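PDB 2QQ3: enoyl-CoA hydratase subunit I from Geobacillus kaustophilus, which catalyses, as a crotonase-type hydro-lyase, the reversible addition of water to enoyl-CoA thioesters to give 3-hydroxyacyl-CoA, probably in phenylacetic acid breakdown. Local coordinates for the interface of chains A and B and the interface of chains A and C. Residues are numbered along the deposited sequence; one frame, centred on the assembly and turned at random. Chains: chain A/B/C, Enoyl-CoA hydratase subunit I.

Contact 1: the interface of chains A and B. Residues chain A 72-76; chain B 232-233, 235-236, 241.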
loop_
_atom_site.group_PDB
_atom_site.type_symbol
_atom_site.label_atom_id
_atom_site.label_comp_id
_atom_site.label_asym_id
_atom_site.label_seq_id
_atom_site.Cartn_x
_atom_site.Cartn_y
_atom_site.Cartn_z
ATOM N N ALA A 72 -10.842 -1.511 -33.935
ATOM C CA ALA A 72 -11.380 -2.789 -34.380
ATOM C C ALA A 72 -10.424 -3.919 -34.737
ATOM O O ALA A 72 -10.665 -5.069 -34.376
ATOM C CB ALA A 72 -12.340 -2.550 -35.546
ATOM N N LYS A 73 -9.345 -3.608 -35.445
ATOM C CA LYS A 73 -8.402 -4.639 -35.864
ATOM C C LYS A 73 -7.113 -4.732 -35.052
ATOM O O LYS A 73 -6.219 -5.500 -35.404
ATOM C CB LYS A 73 -8.049 -4.438 -37.342
ATOM C CG LYS A 73 -9.247 -4.465 -38.288
ATOM C CD LYS A 73 -9.897 -5.841 -38.341
ATOM C CE LYS A 73 -10.991 -5.884 -39.397
ATOM N NZ LYS A 73 -11.574 -7.245 -39.533
ATOM N N ASP A 74 -7.009 -3.965 -33.970
ATOM C CA ASP A 74 -5.800 -3.998 -33.151
ATOM C C ASP A 74 -5.569 -5.335 -32.450
ATOM O O ASP A 74 -6.478 -6.145 -32.299
ATOM C CB ASP A 74 -5.818 -2.871 -32.107
ATOM C CG ASP A 74 -5.574 -1.504 -32.725
ATOM O OD1 ASP A 74 -5.089 -1.455 -33.876
ATOM O OD2 ASP A 74 -5.854 -0.481 -32.062
ATOM N N ASP A 75 -4.327 -5.551 -32.033
ATOM C CA ASP A 75 -3.934 -6.763 -31.328
ATOM C C ASP A 75 -3.193 -6.310 -30.064
ATOM O O ASP A 75 -2.828 -5.142 -29.942
ATOM C CB ASP A 75 -3.025 -7.606 -32.221
ATOM C CG ASP A 75 -1.764 -6.874 -32.608
ATOM O OD1 ASP A 75 -0.840 -6.809 -31.775
ATOM O OD2 ASP A 75 -1.702 -6.349 -33.740
ATOM N N PRO A 76 -2.958 -7.225 -29.112
ATOM C CA PRO A 76 -2.260 -6.864 -27.868
ATOM C C PRO A 76 -0.884 -6.212 -28.034
ATOM O O PRO A 76 -0.552 -5.265 -27.313
ATOM C CB PRO A 76 -2.176 -8.193 -27.119
ATOM C CG PRO A 76 -3.391 -8.946 -27.619
ATOM C CD PRO A 76 -3.356 -8.645 -29.097
ATOM N N TYR B 232 -5.522 -4.664 -23.042
ATOM C CA TYR B 232 -4.683 -5.203 -24.114
ATOM C C TYR B 232 -5.039 -6.661 -24.416
ATOM O O TYR B 232 -5.265 -7.032 -25.573
ATOM C CB TYR B 232 -3.193 -5.149 -23.742
ATOM C CG TYR B 232 -2.599 -3.764 -23.575
ATOM C CD1 TYR B 232 -3.312 -2.617 -23.935
ATOM C CD2 TYR B 232 -1.320 -3.606 -23.051
ATOM C CE1 TYR B 232 -2.758 -1.343 -23.771
ATOM C CE2 TYR B 232 -0.758 -2.344 -22.883
ATOM C CZ TYR B 232 -1.478 -1.220 -23.242
ATOM O OH TYR B 232 -0.920 0.024 -23.055
ATOM N N LEU B 233 -5.077 -7.479 -23.367
ATOM C CA LEU B 233 -5.385 -8.901 -23.501
ATOM C C LEU B 233 -6.681 -9.202 -24.238
ATOM O O LEU B 233 -6.752 -10.148 -25.024
ATOM C CB LEU B 233 -5.434 -9.561 -22.122
ATOM C CG LEU B 233 -4.087 -9.943 -21.510
ATOM C CD1 LEU B 233 -4.283 -10.329 -20.055
ATOM C CD2 LEU B 233 -3.467 -11.097 -22.304
ATOM N N PHE B 235 -7.889 -7.885 -26.688
ATOM C CA PHE B 235 -7.760 -7.774 -28.134
ATOM C C PHE B 235 -7.124 -8.993 -28.791
ATOM O O PHE B 235 -6.823 -8.978 -29.987
ATOM C CB PHE B 235 -7.011 -6.490 -28.510
ATOM C CG PHE B 235 -7.856 -5.254 -28.383
ATOM C CD1 PHE B 235 -8.150 -4.722 -27.132
ATOM C CD2 PHE B 235 -8.414 -4.659 -29.512
ATOM C CE1 PHE B 235 -8.991 -3.616 -27.004
ATOM C CE2 PHE B 235 -9.256 -3.555 -29.397
ATOM C CZ PHE B 235 -9.546 -3.030 -28.139
ATOM N N ALA B 236 -6.926 -10.046 -28.001
ATOM C CA ALA B 236 -6.381 -11.303 -28.502
ATOM C C ALA B 236 -7.547 -12.289 -28.537
ATOM O O ALA B 236 -7.384 -13.439 -28.938
ATOM C CB ALA B 236 -5.283 -11.829 -27.575
ATOM N N LYS B 241 -12.903 -8.899 -31.545
ATOM C CA LYS B 241 -12.952 -8.685 -32.987
ATOM C C LYS B 241 -14.404 -8.735 -33.451
ATOM O O LYS B 241 -14.851 -7.879 -34.210
ATOM C CB LYS B 241 -12.130 -9.749 -33.719
ATOM C CG LYS B 241 -10.623 -9.653 -33.484
ATOM C CD LYS B 241 -10.075 -8.311 -33.943
ATOM C CE LYS B 241 -8.552 -8.273 -33.870
ATOM N NZ LYS B 241 -8.037 -8.539 -32.498
HETATM O O HOH W 1 -13.022 -6.211 -35.481
#

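Contact 2: the interface of chains A and C. Residues chain A 210, 214, 218, 226, 229-230, 233; chain C 222, 225-226, 229.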
loop_
_atom_site.group_PDB
_atom_site.type_symbol
_atom_site.label_atom_id
_atom_site.label_comp_id
_atom_site.label_asym_id
_atom_site.label_seq_id
_atom_site.Cartn_x
_atom_site.Cartn_y
_atom_site.Cartn_z
ATOM N N GLU A 210 -3.964 18.178 -4.310
ATOM C CA GLU A 210 -2.993 17.108 -4.119
ATOM C C GLU A 210 -3.361 16.251 -2.923
ATOM O O GLU A 210 -3.270 15.024 -2.988
ATOM C CB GLU A 210 -1.588 17.659 -3.900
ATOM C CG GLU A 210 -0.990 18.394 -5.074
ATOM C CD GLU A 210 0.467 18.754 -4.832
ATOM O OE1 GLU A 210 0.798 19.196 -3.706
ATOM O OE2 GLU A 210 1.282 18.600 -5.765
ATOM N N LYS A 214 -4.240 12.177 -2.622
ATOM C CA LYS A 214 -3.527 11.231 -1.769
ATOM C C LYS A 214 -4.527 10.547 -0.852
ATOM O O LYS A 214 -4.346 9.393 -0.473
ATOM C CB LYS A 214 -2.475 11.936 -0.908
ATOM C CG LYS A 214 -1.471 12.794 -1.676
ATOM C CD LYS A 214 -0.875 12.075 -2.878
ATOM C CE LYS A 214 0.239 12.923 -3.506
ATOM N NZ LYS A 214 0.684 12.395 -4.827
ATOM N N TYR A 218 -3.721 6.754 -0.304
ATOM C CA TYR A 218 -3.018 6.686 0.977
ATOM C C TYR A 218 -3.737 6.226 2.247
ATOM O O TYR A 218 -4.911 6.511 2.454
ATOM C CB TYR A 218 -2.438 8.067 1.306
ATOM C CG TYR A 218 -1.213 8.502 0.544
ATOM C CD1 TYR A 218 -1.142 8.394 -0.845
ATOM C CD2 TYR A 218 -0.143 9.090 1.213
ATOM C CE1 TYR A 218 -0.033 8.870 -1.544
ATOM C CE2 TYR A 218 0.965 9.568 0.526
ATOM C CZ TYR A 218 1.015 9.457 -0.849
ATOM O OH TYR A 218 2.115 9.942 -1.518
ATOM N N PHE A 226 1.273 13.751 4.580
ATOM C CA PHE A 226 1.443 14.522 3.355
ATOM C C PHE A 226 0.675 15.832 3.467
ATOM O O PHE A 226 1.154 16.898 3.084
ATOM C CB PHE A 226 0.900 13.733 2.166
ATOM C CG PHE A 226 1.002 14.464 0.866
ATOM C CD1 PHE A 226 2.163 14.402 0.110
ATOM C CD2 PHE A 226 -0.058 15.239 0.406
ATOM C CE1 PHE A 226 2.272 15.102 -1.091
ATOM C CE2 PHE A 226 0.040 15.945 -0.793
ATOM C CZ PHE A 226 1.209 15.875 -1.541
ATOM N N LYS A 229 2.384 18.562 5.470
ATOM C CA LYS A 229 3.541 19.139 4.790
ATOM C C LYS A 229 3.049 20.238 3.839
ATOM O O LYS A 229 3.691 21.286 3.690
ATOM C CB LYS A 229 4.308 18.060 4.020
ATOM C CG LYS A 229 5.100 17.113 4.920
ATOM C CD LYS A 229 6.256 17.837 5.624
ATOM C CE LYS A 229 7.033 16.892 6.532
ATOM N NZ LYS A 229 8.261 17.524 7.103
ATOM N N ASN A 230 1.906 20.004 3.195
ATOM C CA ASN A 230 1.351 21.016 2.299
ATOM C C ASN A 230 0.889 22.204 3.146
ATOM O O ASN A 230 1.042 23.357 2.746
ATOM C CB ASN A 230 0.185 20.446 1.476
ATOM C CG ASN A 230 0.641 19.910 0.119
ATOM O OD1 ASN A 230 1.826 19.958 -0.204
ATOM N ND2 ASN A 230 -0.302 19.408 -0.680
ATOM N N LEU A 233 3.866 24.404 3.832
ATOM C CA LEU A 233 4.245 25.146 2.637
ATOM C C LEU A 233 3.402 26.385 2.379
ATOM O O LEU A 233 3.909 27.394 1.889
ATOM C CB LEU A 233 4.202 24.228 1.412
ATOM C CG LEU A 233 5.385 23.259 1.322
ATOM C CD1 LEU A 233 5.193 22.291 0.162
ATOM C CD2 LEU A 233 6.664 24.053 1.143
ATOM N N GLU C 222 5.281 7.741 -4.963
ATOM C CA GLU C 222 4.769 8.488 -3.814
ATOM C C GLU C 222 5.885 8.897 -2.854
ATOM O O GLU C 222 5.856 9.985 -2.276
ATOM C CB GLU C 222 3.699 7.674 -3.076
ATOM C CG GLU C 222 2.415 7.456 -3.894
ATOM C CD GLU C 222 1.879 8.742 -4.542
ATOM O OE1 GLU C 222 1.874 9.800 -3.879
ATOM O OE2 GLU C 222 1.447 8.693 -5.714
ATOM N N GLN C 225 7.292 11.876 -4.119
ATOM C CA GLN C 225 6.359 12.993 -3.960
ATOM C C GLN C 225 6.572 13.632 -2.586
ATOM O O GLN C 225 6.548 14.858 -2.436
ATOM C CB GLN C 225 4.918 12.491 -4.084
ATOM C CG GLN C 225 4.521 12.097 -5.500
ATOM C CD GLN C 225 4.013 13.281 -6.291
ATOM O OE1 GLN C 225 2.919 13.794 -6.027
ATOM N NE2 GLN C 225 4.807 13.736 -7.257
ATOM N N PHE C 226 6.767 12.788 -1.584
ATOM C CA PHE C 226 6.998 13.258 -0.225
ATOM C C PHE C 226 8.385 13.891 -0.147
ATOM O O PHE C 226 8.577 14.951 0.452
ATOM C CB PHE C 226 6.927 12.088 0.756
ATOM C CG PHE C 226 7.122 12.488 2.188
ATOM C CD1 PHE C 226 6.051 12.937 2.950
ATOM C CD2 PHE C 226 8.386 12.432 2.771
ATOM C CE1 PHE C 226 6.231 13.324 4.278
ATOM C CE2 PHE C 226 8.576 12.816 4.095
ATOM C CZ PHE C 226 7.494 13.262 4.850
ATOM N N LYS C 229 8.588 17.476 -1.426
ATOM C CA LYS C 229 7.892 18.442 -0.580
ATOM C C LYS C 229 8.851 18.835 0.549
ATOM O O LYS C 229 8.929 20.000 0.931
ATOM C CB LYS C 229 6.602 17.843 -0.011
ATOM C CG LYS C 229 5.481 17.697 -1.041
ATOM C CD LYS C 229 4.873 19.052 -1.420
ATOM C CE LYS C 229 3.788 18.878 -2.481
ATOM N NZ LYS C 229 3.121 20.163 -2.829
#

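Contact 1: the interface of chains A and B
A loop of chain A, residues 72-75 with the first residue of helix 76-82, lies against the C-terminal region of chain B in this crotonase-fold enzyme. The segment follows closely on the Gly-Ala-Asp-Ile stretch that, in this family, usually belongs to the oxyanion-hole region. The whole A-B interface departs from exact two-fold symmetry, as would fit neighbours within a crotonase trimer.

Polar contact is led by B:Lys241, which leaves helix 238-248 and runs alongside the loop backbone. Its ammonium NZ gives a hydrogen bond of 2.9 Å to the carbonyl A:Asp74 O. The approach is nearly along the C=O axis, at 161°, rather than on a side of the oxygen. The chain starts with CG beside the backbone N, then bends at chi2 (-60°). A second bend at chi4 (-58°) turns the amine toward the carbonyl, and CE follows at 3.4 Å from A:Asp74 O. Before that, CD passes 3.3 Å from A:Ala72 O, so the aliphatic stem brushes one carbonyl while the tip takes another. The positive end would probably polarise the A:Asp74 peptide. The carboxylate of A:Asp75 does not touch the amine, although its opposite charge may add a weak long-range pull.

Water 1 links the two backbones, 2.8 Å from A:Ala72 O and equally far from B:Lys241 O; these links tie the main chain of the loop to that of helix 238-248.

Apolar contact centres on A:Pro76. Its ring tip, CG, presses on the methyl CB of B:Ala236 at 3.4 Å, a tight fit. The same CG lies close to B:Tyr232 O, near the C-terminal end of helix 220-234, while CD faces the carbonyl of B:Phe235. The B:Phe235 ring meets the loop by its CD2 rim, 4.1 Å from A:Asp74 CB.

Contact 2: the interface of chains A and C
Helix 220-234 of chain C lies alongside its own counterpart in chain A, roughly parallel to it, and against helix 202-217, which runs the other way. The interface is two-fold, so every contact recurs with the chains exchanged. In crotonases such a two-fold contact would suit the pairing of two trimers.

Charged contact gathers at two lysines. C:Lys229 bends at chi2, then extends fully to meet A:Glu210 tip to tip, forming a salt bridge of 2.7 Å from NZ to OE1 on the syn lone pair of the carboxylate. The same NZ gives a hydrogen bond of 2.9 Å to A:Asn230 OD1. It arrives in the carbonyl plane on a lone pair, with a C=O to donor angle of 132°. A:Asn230 also acts as second shell: its ND2 donates, nearly in the amide plane, to the anti lone pair of A:Glu210 OE1 at 3.2 Å. OE1 is thus held by two donors, which should fix the carboxylate and favour its charged form.

A:Lys214 works in the opposite direction. Its NZ forms a salt bridge of 3.0 Å with C:Glu222 OE1, again on the syn lone pair. C:Gln225 crosses it at about a right angle, and OE1 accepts a hydrogen bond of 2.9 Å from the same NZ.

Apolar contact wraps the lysine stems. A:Leu233 CD1 lies 3.6 Å from C:Lys229 CD, and the A:Phe226 ring meets the same stem obliquely, CZ being 4.1 Å from CE. An alanine in place of C:Lys229, lacking the ammonium and the stem, would probably loosen the hold on A:Glu210 and A:Asn230 and weaken the packing of A:Phe226 and A:Leu233. C:Phe226 repeats the pairing on A:Lys229, its CE1 approaching CG. A:Phe226 is further backed by A:Lys214 CG over one face. The A:Tyr218 ring carries A:Lys214 CB over one face and, in plane at its edge, the carboxyl carbon CD of C:Glu222, whose carboxylate is turned 80° from the ring.

The centres of the C-alpha atoms of contact 1 and contact 2 lie about 38 Å apart, and position 233 serves in both, as B:Leu233 at the margin of contact 1 and as A:Leu233 against C:Lys229 in contact 2. They also share an element: helix 220-234 supplies its C-terminal end to contact 1 through chain B, and more of its length to contact 2 through chains A and C. Since all copies are one protein, one helix takes part in both kinds of joint. Contact 1 departs from exact two-fold symmetry whereas contact 2 is two-fold, which agrees with the crotonase hexamer as two trimers, the deposited assembly holding six copies.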